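Local coordinates for protein Cg10997-pa (Drosophila melanogaster, PDB 2YV7) that might switch from a soluble, GST-like globular form to a membrane-inserted one and form chloride channels whose activity depends on pH, at residues 90-95 with 101-106; 45-50 with 59-64; 50-55 with 112-117; 66-71 with 81-86. All coordinates share one frame; numbering follows the deposited sequence.

Contact 1. Residues 90-95 with 101-106; sequences NGLAIL and ERHIMK. With CA (calcium ion), chain B.
One face of the His103 imidazole is covered by Ile94, while Leu92 comes to the same ring obliquely with its CD2 methyl. This is packing of a strand against a helix in the thioredoxin-like N-terminal domain of a GST fold: strand 92-94, at one border of the four-stranded sheet, meets helix 97-107 after a short connection. The evidence for a CH-pi contact is direct, since Ile94 CG1 stands 4.1 Å from the centroid of the His103 ring and only 19° off its normal. It is offset toward the rim, which brings CG1 to 3.9 Å from His103 CG, and Ile94 CD1 extends past the rim of the ring. The imidazole reaches the strand because CG is anti to the backbone N (chi1 -169°), which sends the ring out from the helix toward the sheet. Leu87 and Asp89 of strand 86-89 also touch it. Exchanging His103 for an alanine would probably open a gap beneath Ile94 and leave CG1 without the flat surface it rests on. The helix carrying the ring is regular, with Met105 N bonded to Glu101 O at 2.9 Å. On the strand side the chain runs straight on from Ile94 into the metal site shared with His83, Pro85 and Asn97, where Leu95 O binds the calcium ion at 2.6 Å.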
loop_
_atom_site.group_PDB
_atom_site.type_symbol
_atom_site.label_atom_id
_atom_site.label_comp_id
_atom_site.label_asym_id
_atom_site.label_seq_id
_atom_site.Cartn_x
_atom_site.Cartn_y
_atom_site.Cartn_z
ATOM N N ASN A 90 -7.005 8.528 20.330
ATOM C CA ASN A 90 -7.189 8.973 21.725
ATOM C C ASN A 90 -7.102 7.797 22.751
ATOM O O ASN A 90 -8.098 7.448 23.402
ATOM C CB ASN A 90 -8.540 9.718 21.854
ATOM C CG ASN A 90 -8.484 10.917 22.803
ATOM O OD1 ASN A 90 -8.003 10.814 23.933
ATOM N ND2 ASN A 90 -9.011 12.049 22.353
ATOM N N GLY A 91 -5.918 7.183 22.866
ATOM C CA GLY A 91 -5.640 6.144 23.887
ATOM C C GLY A 91 -6.184 4.741 23.682
ATOM O O GLY A 91 -5.747 3.776 24.363
ATOM N N LEU A 92 -7.143 4.623 22.756
ATOM C CA LEU A 92 -7.703 3.355 22.324
ATOM C C LEU A 92 -6.794 2.801 21.223
ATOM O O LEU A 92 -6.529 3.492 20.241
ATOM C CB LEU A 92 -9.095 3.606 21.763
ATOM C CG LEU A 92 -9.997 2.484 21.255
ATOM C CD1 LEU A 92 -10.554 1.630 22.396
ATOM C CD2 LEU A 92 -11.137 3.147 20.481
ATOM N N ALA A 93 -6.305 1.579 21.402
ATOM C CA ALA A 93 -5.405 0.989 20.407
ATOM C C ALA A 93 -6.138 -0.108 19.665
ATOM O O ALA A 93 -6.590 -1.112 20.282
ATOM C CB ALA A 93 -4.151 0.404 21.084
ATOM N N ILE A 94 -6.249 0.078 18.343
ATOM C CA ILE A 94 -6.808 -0.944 17.455
ATOM C C ILE A 94 -5.666 -1.839 16.924
ATOM O O ILE A 94 -4.722 -1.351 16.276
ATOM C CB ILE A 94 -7.646 -0.311 16.283
ATOM C CG1 ILE A 94 -8.487 0.898 16.731
ATOM C CG2 ILE A 94 -8.561 -1.363 15.619
ATOM C CD1 ILE A 94 -9.557 0.567 17.754
ATOM N N LEU A 95 -5.750 -3.142 17.187
ATOM C CA LEU A 95 -4.624 -4.067 16.962
ATOM C C LEU A 95 -4.736 -5.041 15.779
ATOM O O LEU A 95 -3.716 -5.415 15.151
ATOM C CB LEU A 95 -4.374 -4.888 18.232
ATOM C CG LEU A 95 -4.309 -4.072 19.520
ATOM C CD1 LEU A 95 -4.336 -4.973 20.761
ATOM C CD2 LEU A 95 -3.124 -3.075 19.529
ATOM N N GLU A 101 -9.374 -1.363 9.730
ATOM C CA GLU A 101 -10.261 -0.948 8.610
ATOM C C GLU A 101 -11.635 -0.519 9.051
ATOM O O GLU A 101 -12.112 0.574 8.697
ATOM C CB GLU A 101 -10.442 -2.090 7.597
ATOM C CG GLU A 101 -9.264 -2.219 6.785
ATOM C CD GLU A 101 -9.406 -3.044 5.480
ATOM O OE1 GLU A 101 -10.501 -3.199 4.863
ATOM O OE2 GLU A 101 -8.338 -3.500 5.070
ATOM N N ARG A 102 -12.268 -1.404 9.812
ATOM C CA ARG A 102 -13.606 -1.201 10.317
ATOM C C ARG A 102 -13.631 0.096 11.101
ATOM O O ARG A 102 -14.543 0.884 10.922
ATOM C CB ARG A 102 -14.040 -2.414 11.161
ATOM C CG ARG A 102 -15.538 -2.688 11.204
ATOM C CD ARG A 102 -15.815 -4.166 11.530
ATOM N NE ARG A 102 -17.202 -4.552 11.228
ATOM C CZ ARG A 102 -18.116 -4.938 12.127
ATOM N NH1 ARG A 102 -17.815 -5.021 13.426
ATOM N NH2 ARG A 102 -19.345 -5.257 11.720
ATOM N N HIS A 103 -12.600 0.344 11.915
ATOM C CA HIS A 103 -12.520 1.592 12.707
ATOM C C HIS A 103 -12.391 2.840 11.839
ATOM O O HIS A 103 -13.056 3.846 12.077
ATOM C CB HIS A 103 -11.366 1.540 13.698
ATOM C CG HIS A 103 -11.389 2.641 14.703
ATOM N ND1 HIS A 103 -10.774 3.857 14.485
ATOM C CD2 HIS A 103 -11.987 2.726 15.919
ATOM C CE1 HIS A 103 -10.961 4.633 15.539
ATOM N NE2 HIS A 103 -11.699 3.976 16.416
ATOM N N ILE A 104 -11.543 2.781 10.803
ATOM C CA ILE A 104 -11.394 3.903 9.910
ATOM C C ILE A 104 -12.721 4.192 9.253
ATOM O O ILE A 104 -13.157 5.347 9.241
ATOM C CB ILE A 104 -10.266 3.665 8.825
ATOM C CG1 ILE A 104 -8.935 3.537 9.554
ATOM C CG2 ILE A 104 -10.200 4.867 7.818
ATOM C CD1 ILE A 104 -7.742 3.193 8.629
ATOM N N MET A 105 -13.383 3.144 8.766
ATOM C CA MET A 105 -14.655 3.298 8.043
ATOM C C MET A 105 -15.770 3.855 8.925
ATOM O O MET A 105 -16.508 4.738 8.514
ATOM C CB MET A 105 -15.141 1.951 7.504
ATOM C CG MET A 105 -16.560 2.007 7.011
ATOM S SD MET A 105 -17.027 0.529 6.111
ATOM C CE MET A 105 -17.021 -0.753 7.365
ATOM N N LYS A 106 -15.908 3.300 10.117
ATOM C CA LYS A 106 -17.055 3.616 10.966
ATOM C C LYS A 106 -16.833 4.793 11.905
ATOM O O LYS A 106 -17.741 5.599 12.105
ATOM C CB LYS A 106 -17.504 2.367 11.714
ATOM C CG LYS A 106 -18.061 1.307 10.760
ATOM C CD LYS A 106 -18.256 -0.049 11.433
ATOM C CE LYS A 106 -19.114 -0.972 10.572
ATOM N NZ LYS A 106 -20.533 -0.490 10.456
HETATM CA CA CA B . -1.807 -5.316 13.319
#

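Contact 2. Residues 45-50 with 59-64; sequences EYFMDL and ISLKVT
Phe47 lies with one ring face against Val63, whose CG2 methyl sits over the ring centre, 4.0 Å from the centroid and 12° off the normal, a well-centred CH-pi contact. The contact belongs to the beta-alpha-beta unit of the thioredoxin-like domain, in which helix 41-55 connects strand 22-28 to strand 60-66. The short axes of 45-50 and 60-64 run nearly antiparallel, at 157°, and approach to 9.9 Å, as expected for a helix laid along a sheet. The second methyl of Val63 also reaches the aromatic group, with CG1 3.9 Å from Phe47 CE2, so both methyls of the isopropyl group rest on the same face. One helical turn on, Leu50 takes over: its CB is 3.7 Å from Leu61 CD1, and the two leucines meet at about a right angle. Leu61 thereby fills the step between Phe47 and Leu50, its CD2 lying obliquely to the ring. Every second residue of the strand side, Ile59, Leu61 and Val63, faces the helix, whereas Phe47 and Leu50 answer from positions three apart. On the other helix face Met48 packs on helices 173-193 and 215-220, so the helix is held between the sheet and the C-terminal helices. Both segments lie in the region predicted to become a transmembrane helix after insertion, consistent with a contact whose side chains are all apolar. Where the strand begins, Ile59 bends inward with CG1 between backbone N and carbonyl carbon (chi1 61°), bringing CD1 to 3.7 Å from Leu50 O.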
loop_
_atom_site.group_PDB
_atom_site.type_symbol
_atom_site.label_atom_id
_atom_site.label_comp_id
_atom_site.label_asym_id
_atom_site.label_seq_id
_atom_site.Cartn_x
_atom_site.Cartn_y
_atom_site.Cartn_z
ATOM N N GLU A 45 -1.172 0.498 3.183
ATOM C CA GLU A 45 -2.589 0.657 2.855
ATOM C C GLU A 45 -3.250 1.636 3.885
ATOM O O GLU A 45 -3.935 2.569 3.501
ATOM C CB GLU A 45 -3.321 -0.688 2.883
ATOM C CG GLU A 45 -4.790 -0.424 2.574
ATOM C CD GLU A 45 -5.667 -1.669 2.468
ATOM O OE1 GLU A 45 -5.143 -2.763 2.449
ATOM O OE2 GLU A 45 -6.922 -1.548 2.410
ATOM N N TYR A 46 -3.029 1.382 5.149
ATOM C CA TYR A 46 -3.675 2.195 6.218
ATOM C C TYR A 46 -3.005 3.573 6.346
ATOM O O TYR A 46 -3.687 4.562 6.610
ATOM C CB TYR A 46 -3.799 1.436 7.556
ATOM C CG TYR A 46 -4.483 0.090 7.417
ATOM C CD1 TYR A 46 -5.455 -0.111 6.421
ATOM C CD2 TYR A 46 -4.083 -1.022 8.178
ATOM C CE1 TYR A 46 -6.052 -1.359 6.215
ATOM C CE2 TYR A 46 -4.694 -2.258 7.990
ATOM C CZ TYR A 46 -5.666 -2.413 7.006
ATOM O OH TYR A 46 -6.237 -3.672 6.798
ATOM N N PHE A 47 -1.695 3.662 6.102
ATOM C CA PHE A 47 -1.012 4.954 5.993
ATOM C C PHE A 47 -1.718 5.760 4.903
ATOM O O PHE A 47 -2.063 6.906 5.066
ATOM C CB PHE A 47 0.470 4.647 5.656
ATOM C CG PHE A 47 1.446 5.818 5.750
ATOM C CD1 PHE A 47 1.064 7.158 5.491
ATOM C CD2 PHE A 47 2.783 5.552 6.011
ATOM C CE1 PHE A 47 2.020 8.214 5.539
ATOM C CE2 PHE A 47 3.749 6.621 6.085
ATOM C CZ PHE A 47 3.353 7.940 5.825
ATOM N N MET A 48 -1.934 5.138 3.730
ATOM C CA MET A 48 -2.565 5.846 2.634
ATOM C C MET A 48 -3.997 6.308 2.989
ATOM O O MET A 48 -4.336 7.427 2.660
ATOM C CB MET A 48 -2.607 4.937 1.384
ATOM C CG MET A 48 -1.259 4.938 0.714
ATOM S SD MET A 48 -1.287 4.094 -0.907
ATOM C CE MET A 48 -2.198 5.298 -1.869
ATOM N N ASP A 49 -4.818 5.432 3.587
ATOM C CA ASP A 49 -6.220 5.780 3.950
ATOM C C ASP A 49 -6.179 6.991 4.868
ATOM O O ASP A 49 -6.874 7.991 4.631
ATOM C CB ASP A 49 -6.870 4.605 4.686
ATOM C CG ASP A 49 -7.277 3.502 3.755
ATOM O OD1 ASP A 49 -7.567 3.832 2.606
ATOM O OD2 ASP A 49 -7.426 2.402 4.243
ATOM N N LEU A 50 -5.304 6.922 5.864
ATOM C CA LEU A 50 -5.309 8.015 6.874
ATOM C C LEU A 50 -4.781 9.352 6.306
ATOM O O LEU A 50 -5.241 10.453 6.648
ATOM C CB LEU A 50 -4.529 7.540 8.095
ATOM C CG LEU A 50 -5.236 6.461 8.911
ATOM C CD1 LEU A 50 -4.235 5.712 9.886
ATOM C CD2 LEU A 50 -6.484 6.993 9.657
ATOM N N ILE A 59 -8.818 14.895 10.300
ATOM C CA ILE A 59 -7.935 14.348 11.343
ATOM C C ILE A 59 -6.536 14.912 11.178
ATOM O O ILE A 59 -6.232 15.608 10.207
ATOM C CB ILE A 59 -7.813 12.767 11.305
ATOM C CG1 ILE A 59 -7.233 12.304 9.962
ATOM C CG2 ILE A 59 -9.136 12.044 11.631
ATOM C CD1 ILE A 59 -6.746 10.857 9.991
ATOM N N SER A 60 -5.704 14.559 12.151
ATOM C CA SER A 60 -4.294 14.829 12.201
ATOM C C SER A 60 -3.644 13.445 12.171
ATOM O O SER A 60 -4.086 12.513 12.848
ATOM C CB SER A 60 -3.992 15.509 13.542
ATOM O OG SER A 60 -2.683 15.971 13.635
ATOM N N LEU A 61 -2.615 13.293 11.351
ATOM C CA LEU A 61 -1.958 12.004 11.242
ATOM C C LEU A 61 -0.545 12.101 11.788
ATOM O O LEU A 61 0.230 12.930 11.332
ATOM C CB LEU A 61 -1.907 11.537 9.766
ATOM C CG LEU A 61 -1.295 10.138 9.564
ATOM C CD1 LEU A 61 -1.961 9.000 10.384
ATOM C CD2 LEU A 61 -1.191 9.779 8.042
ATOM N N LYS A 62 -0.229 11.190 12.697
ATOM C CA LYS A 62 1.096 10.959 13.245
ATOM C C LYS A 62 1.479 9.527 12.943
ATOM O O LYS A 62 0.770 8.589 13.323
ATOM C CB LYS A 62 1.073 11.188 14.766
ATOM C CG LYS A 62 2.286 10.757 15.580
ATOM C CD LYS A 62 2.014 11.017 17.120
ATOM C CE LYS A 62 3.168 10.587 18.046
ATOM N NZ LYS A 62 2.742 10.422 19.502
ATOM N N VAL A 63 2.596 9.376 12.236
ATOM C CA VAL A 63 3.131 8.064 11.883
ATOM C C VAL A 63 4.393 7.742 12.695
ATOM O O VAL A 63 5.380 8.486 12.640
ATOM C CB VAL A 63 3.369 7.968 10.359
ATOM C CG1 VAL A 63 4.013 6.631 9.975
ATOM C CG2 VAL A 63 2.044 8.141 9.616
ATOM N N THR A 64 4.321 6.646 13.457
ATOM C CA THR A 64 5.381 6.166 14.341
ATOM C C THR A 64 5.977 4.888 13.761
ATOM O O THR A 64 5.283 3.903 13.562
ATOM C CB THR A 64 4.847 5.830 15.742
ATOM O OG1 THR A 64 4.168 6.980 16.286
ATOM C CG2 THR A 64 5.970 5.422 16.663
#

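Contact 3. Residues 50-55 with 112-117; sequences LYLLAE and YNLFVQ
Leu114 extends its side chain with CG anti to the backbone N (chi1 -169°), while Leu52 and Leu53 both hold CG anti to the carbonyl carbon (chi1 -67° and -68°), and these settings bring the three branched ends together. Leu114 acts as a fork. Its CD1 methyl meets Leu52 CD1 at 3.7 Å, the two side chains crossing at about a right angle, and its CD2 methyl rests 4.1 Å from Leu53 CG at a more oblique pitch. Two consecutive helix residues are thus engaged by the two branches of one leucine, whose CA is 8.2 Å from Leu53 CA. All three residues are buried, and the contact is purely apolar. Directly after Leu114 the chain leaves the helix: Phe115 centres an inverse gamma turn, closed by a weak bond from Val116 N to Leu114 O at 3.1 Å. Further out, Leu52 touches Met171 and Ala216, Leu53 packs on Ile108, and the backbone of Leu114 is bonded to Cys173. Helix 41-55 and the short helix 111-114 are therefore joined where the thioredoxin-like domain gives way to the helical C-terminal half, a domain junction of the kind found in the GST fold.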
loop_
_atom_site.group_PDB
_atom_site.type_symbol
_atom_site.label_atom_id
_atom_site.label_comp_id
_atom_site.label_asym_id
_atom_site.label_seq_id
_atom_site.Cartn_x
_atom_site.Cartn_y
_atom_site.Cartn_z
ATOM N N LEU A 50 -5.304 6.922 5.864
ATOM C CA LEU A 50 -5.309 8.015 6.874
ATOM C C LEU A 50 -4.781 9.352 6.306
ATOM O O LEU A 50 -5.241 10.453 6.648
ATOM C CB LEU A 50 -4.529 7.540 8.095
ATOM C CG LEU A 50 -5.236 6.461 8.911
ATOM C CD1 LEU A 50 -4.235 5.712 9.886
ATOM C CD2 LEU A 50 -6.484 6.993 9.657
ATOM N N TYR A 51 -3.788 9.249 5.435
ATOM C CA TYR A 51 -3.231 10.419 4.782
ATOM C C TYR A 51 -4.315 11.115 3.980
ATOM O O TYR A 51 -4.405 12.360 3.999
ATOM C CB TYR A 51 -1.997 10.029 3.922
ATOM C CG TYR A 51 -1.210 11.236 3.450
ATOM C CD1 TYR A 51 -1.693 12.025 2.403
ATOM C CD2 TYR A 51 -0.007 11.615 4.097
ATOM C CE1 TYR A 51 -1.028 13.145 2.001
ATOM C CE2 TYR A 51 0.691 12.734 3.677
ATOM C CZ TYR A 51 0.157 13.492 2.625
ATOM O OH TYR A 51 0.773 14.623 2.179
ATOM N N LEU A 52 -5.133 10.345 3.231
ATOM C CA LEU A 52 -6.185 10.933 2.445
ATOM C C LEU A 52 -7.181 11.676 3.371
ATOM O O LEU A 52 -7.689 12.711 3.010
ATOM C CB LEU A 52 -6.950 9.862 1.648
ATOM C CG LEU A 52 -6.173 9.124 0.516
ATOM C CD1 LEU A 52 -6.990 7.924 0.021
ATOM C CD2 LEU A 52 -5.823 10.069 -0.600
ATOM N N LEU A 53 -7.471 11.094 4.510
ATOM C CA LEU A 53 -8.441 11.689 5.483
ATOM C C LEU A 53 -7.877 12.968 6.129
ATOM O O LEU A 53 -8.589 13.967 6.329
ATOM C CB LEU A 53 -8.802 10.664 6.534
ATOM C CG LEU A 53 -9.634 9.457 6.029
ATOM C CD1 LEU A 53 -10.084 8.578 7.199
ATOM C CD2 LEU A 53 -10.849 9.945 5.201
ATOM N N ALA A 54 -6.580 12.949 6.359
ATOM C CA ALA A 54 -5.857 14.088 6.931
ATOM C C ALA A 54 -5.701 15.207 5.898
ATOM O O ALA A 54 -5.784 16.386 6.228
ATOM C CB ALA A 54 -4.503 13.613 7.468
ATOM N N GLU A 55 -5.497 14.855 4.630
ATOM C CA GLU A 55 -5.589 15.856 3.580
ATOM C C GLU A 55 -6.926 16.586 3.569
ATOM O O GLU A 55 -6.996 17.784 3.246
ATOM C CB GLU A 55 -5.441 15.181 2.221
ATOM C CG GLU A 55 -4.070 15.083 1.737
ATOM C CD GLU A 55 -4.038 14.508 0.326
ATOM O OE1 GLU A 55 -5.097 14.026 -0.166
ATOM O OE2 GLU A 55 -2.952 14.541 -0.279
ATOM N N TYR A 112 -16.475 6.779 5.870
ATOM C CA TYR A 112 -17.558 6.206 5.069
ATOM C C TYR A 112 -17.464 6.513 3.594
ATOM O O TYR A 112 -17.740 5.642 2.758
ATOM C CB TYR A 112 -18.914 6.688 5.577
ATOM C CG TYR A 112 -19.443 5.841 6.692
ATOM C CD1 TYR A 112 -19.980 4.585 6.433
ATOM C CD2 TYR A 112 -19.418 6.295 8.012
ATOM C CE1 TYR A 112 -20.479 3.792 7.460
ATOM C CE2 TYR A 112 -19.923 5.506 9.053
ATOM C CZ TYR A 112 -20.455 4.254 8.765
ATOM O OH TYR A 112 -20.953 3.457 9.782
ATOM N N ASN A 113 -17.090 7.749 3.273
ATOM C CA ASN A 113 -16.838 8.137 1.889
ATOM C C ASN A 113 -15.624 7.412 1.299
ATOM O O ASN A 113 -15.573 7.178 0.111
ATOM C CB ASN A 113 -16.650 9.661 1.763
ATOM C CG ASN A 113 -17.800 10.466 2.405
ATOM O OD1 ASN A 113 -18.984 10.175 2.189
ATOM N ND2 ASN A 113 -17.445 11.488 3.190
ATOM N N LEU A 114 -14.643 7.061 2.125
ATOM C CA LEU A 114 -13.423 6.446 1.607
ATOM C C LEU A 114 -13.698 4.953 1.331
ATOM O O LEU A 114 -13.183 4.354 0.370
ATOM C CB LEU A 114 -12.293 6.615 2.623
ATOM C CG LEU A 114 -10.856 6.293 2.234
ATOM C CD1 LEU A 114 -10.408 7.291 1.180
ATOM C CD2 LEU A 114 -9.915 6.317 3.461
ATOM N N PHE A 115 -14.498 4.349 2.187
ATOM C CA PHE A 115 -14.873 2.965 2.023
ATOM C C PHE A 115 -16.123 2.804 1.150
ATOM O O PHE A 115 -17.174 2.401 1.612
ATOM C CB PHE A 115 -14.937 2.263 3.375
ATOM C CG PHE A 115 -13.576 1.995 3.964
ATOM C CD1 PHE A 115 -12.838 3.019 4.549
ATOM C CD2 PHE A 115 -13.010 0.714 3.899
ATOM C CE1 PHE A 115 -11.579 2.787 5.098
ATOM C CE2 PHE A 115 -11.726 0.459 4.434
ATOM C CZ PHE A 115 -11.000 1.507 5.033
ATOM N N VAL A 116 -15.969 3.138 -0.133
ATOM C CA VAL A 116 -17.025 3.011 -1.161
ATOM C C VAL A 116 -17.493 1.573 -1.163
ATOM O O VAL A 116 -16.690 0.681 -0.931
ATOM C CB VAL A 116 -16.491 3.354 -2.601
ATOM C CG1 VAL A 116 -17.568 3.117 -3.698
ATOM C CG2 VAL A 116 -15.986 4.772 -2.681
ATOM N N GLN A 117 -18.786 1.357 -1.400
ATOM C CA GLN A 117 -19.317 0.008 -1.596
ATOM C C GLN A 117 -19.251 -0.340 -3.075
ATOM O O GLN A 117 -19.913 0.281 -3.911
ATOM C CB GLN A 117 -20.752 -0.136 -1.053
ATOM C CG GLN A 117 -20.993 0.453 0.345
ATOM C CD GLN A 117 -20.578 -0.482 1.489
ATOM O OE1 GLN A 117 -19.393 -0.811 1.656
ATOM N NE2 GLN A 117 -21.562 -0.888 2.307
#

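Contact 4. Residues 66-71 with 81-86; sequences VDMQKP and ATHPPI. With CA (calcium ion), chain B.
Met68 reaches end-on to Pro84 and also touches His83, its SD 3.6 Å from Pro84 CD and its CE methyl 3.7 Å from His83 CD2, approaching that imidazole obliquely. Val66 adds a second apolar touch, CG1 to Pro84 CG at 3.7 Å, so the Pro84 ring is met by two side chains of 66-71. The thioether reaches both partners because the Met68 chain is bent at chi2 (-57°) and chi3 (-80°). Replacing Met68 with an alanine would probably leave the Pro84 ring and the His83 imidazole without this apolar partner and open a gap between the two segments. Behind Met68 stands a type I turn from Asp67 to Lys70, with Lys70 N bonded to Asp67 O at 3.1 Å and a weak bond from Gln69 N to Asp67 OD1. Within 81-86, the carbonyls of His83 and Pro85 are spoken for by metal: His83 O and Pro85 O each bind the calcium ion at 2.6 Å, together with Leu95 O. The peptide between Pro84 and Pro85 is cis, and Pro85 packs on Phe42, Cys43 and Tyr46 of helix 41-55. A cis-proline just before the third strand, facing the start of the first helix, is the hallmark of the thioredoxin fold.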
loop_
_atom_site.group_PDB
_atom_site.type_symbol
_atom_site.label_atom_id
_atom_site.label_comp_id
_atom_site.label_asym_id
_atom_site.label_seq_id
_atom_site.Cartn_x
_atom_site.Cartn_y
_atom_site.Cartn_z
ATOM N N VAL A 66 8.387 1.655 14.199
ATOM C CA VAL A 66 9.053 0.798 15.197
ATOM C C VAL A 66 9.920 -0.300 14.556
ATOM O O VAL A 66 9.510 -1.027 13.638
ATOM C CB VAL A 66 8.057 0.157 16.225
ATOM C CG1 VAL A 66 6.830 -0.322 15.537
ATOM C CG2 VAL A 66 8.688 -1.032 16.965
ATOM N N ASP A 67 11.129 -0.428 15.081
ATOM C CA ASP A 67 12.030 -1.487 14.635
ATOM C C ASP A 67 11.625 -2.678 15.444
ATOM O O ASP A 67 11.773 -2.680 16.669
ATOM C CB ASP A 67 13.482 -1.107 14.920
ATOM C CG ASP A 67 14.485 -2.136 14.409
ATOM O OD1 ASP A 67 14.086 -3.220 13.890
ATOM O OD2 ASP A 67 15.692 -1.832 14.534
ATOM N N MET A 68 11.104 -3.683 14.760
ATOM C CA MET A 68 10.510 -4.832 15.430
ATOM C C MET A 68 11.501 -5.773 16.102
ATOM O O MET A 68 11.110 -6.604 16.932
ATOM C CB MET A 68 9.559 -5.569 14.492
ATOM C CG MET A 68 8.206 -4.858 14.362
ATOM S SD MET A 68 7.343 -4.615 15.939
ATOM C CE MET A 68 6.649 -6.270 16.155
ATOM N N GLN A 69 12.793 -5.651 15.737
ATOM C CA GLN A 69 13.795 -6.418 16.477
ATOM C C GLN A 69 14.580 -5.597 17.525
ATOM O O GLN A 69 15.423 -6.133 18.249
ATOM C CB GLN A 69 14.680 -7.264 15.544
ATOM C CG GLN A 69 14.196 -7.255 14.074
ATOM C CD GLN A 69 15.119 -8.057 13.129
ATOM O OE1 GLN A 69 16.143 -8.612 13.554
ATOM N NE2 GLN A 69 14.752 -8.116 11.844
ATOM N N LYS A 70 14.251 -4.300 17.644
ATOM C CA LYS A 70 14.694 -3.434 18.743
ATOM C C LYS A 70 13.561 -2.486 19.167
ATOM O O LYS A 70 13.697 -1.267 19.039
ATOM C CB LYS A 70 15.935 -2.618 18.345
ATOM C CG LYS A 70 17.257 -3.373 18.387
ATOM C CD LYS A 70 18.410 -2.496 17.901
ATOM C CE LYS A 70 19.721 -3.289 17.828
ATOM N NZ LYS A 70 20.800 -2.535 17.115
ATOM N N PRO A 71 12.437 -3.043 19.666
ATOM C CA PRO A 71 11.275 -2.226 20.042
ATOM C C PRO A 71 11.498 -1.479 21.355
ATOM O O PRO A 71 11.972 -2.080 22.323
ATOM C CB PRO A 71 10.157 -3.264 20.214
ATOM C CG PRO A 71 10.706 -4.561 19.638
ATOM C CD PRO A 71 12.168 -4.473 19.893
ATOM N N ALA A 81 1.914 -9.070 21.881
ATOM C CA ALA A 81 2.324 -9.928 20.775
ATOM C C ALA A 81 1.867 -9.432 19.389
ATOM O O ALA A 81 2.093 -10.103 18.371
ATOM C CB ALA A 81 1.845 -11.356 21.023
ATOM N N THR A 82 1.237 -8.259 19.349
ATOM C CA THR A 82 0.682 -7.746 18.097
ATOM C C THR A 82 1.695 -6.943 17.251
ATOM O O THR A 82 2.409 -6.057 17.753
ATOM C CB THR A 82 -0.658 -6.998 18.315
ATOM O OG1 THR A 82 -0.968 -6.205 17.159
ATOM C CG2 THR A 82 -0.588 -6.110 19.549
ATOM N N HIS A 83 1.745 -7.298 15.970
ATOM C CA HIS A 83 2.569 -6.629 14.963
ATOM C C HIS A 83 1.901 -5.385 14.375
ATOM O O HIS A 83 0.672 -5.350 14.250
ATOM C CB HIS A 83 2.829 -7.606 13.814
ATOM C CG HIS A 83 3.890 -8.610 14.116
ATOM N ND1 HIS A 83 3.647 -9.741 14.865
ATOM C CD2 HIS A 83 5.202 -8.648 13.786
ATOM C CE1 HIS A 83 4.763 -10.443 14.972
ATOM N NE2 HIS A 83 5.722 -9.803 14.326
ATOM N N PRO A 84 2.708 -4.366 14.004
ATOM C CA PRO A 84 2.161 -3.245 13.237
ATOM C C PRO A 84 1.434 -3.752 11.977
ATOM O O PRO A 84 1.678 -4.892 11.540
ATOM C CB PRO A 84 3.402 -2.385 12.939
ATOM C CG PRO A 84 4.282 -2.699 14.157
ATOM C CD PRO A 84 4.148 -4.170 14.274
ATOM N N PRO A 85 0.507 -2.946 11.426
ATOM C CA PRO A 85 0.152 -1.634 11.936
ATOM C C PRO A 85 -0.769 -1.742 13.137
ATOM O O PRO A 85 -1.482 -2.735 13.315
ATOM C CB PRO A 85 -0.645 -1.006 10.801
ATOM C CG PRO A 85 -1.231 -2.164 10.080
ATOM C CD PRO A 85 -0.260 -3.297 10.208
ATOM N N ILE A 86 -0.729 -0.686 13.920
ATOM C CA ILE A 86 -1.592 -0.500 15.080
ATOM C C ILE A 86 -2.085 0.909 14.994
ATOM O O ILE A 86 -1.303 1.834 14.752
ATOM C CB ILE A 86 -0.774 -0.707 16.395
ATOM C CG1 ILE A 86 -0.417 -2.184 16.560
ATOM C CG2 ILE A 86 -1.580 -0.114 17.597
ATOM C CD1 ILE A 86 0.831 -2.466 17.439
HETATM CA CA CA B . -1.807 -5.316 13.319
#

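From the N terminus, helix 41-55 leads directly into contact 2, which closes the short loop back to strand 60-66. Contact 4 follows in series, closing the loop between strands 60-66 and 86-89, part of which (73-77) is not modelled. Contact 1 closes next, joining strand 92-94 to helix 97-107. Contact 3 spans the longest separation: contacts 4 and 1 nest inside its loop, while its segments alternate with those of contact 2, and the two share Leu50. Contacts 1 and 4 meet at the calcium ion, their centres about 17 Å apart. Ile104 of contact 1 packs on Leu53 and Phe115, linking helix 97-107 to contact 3.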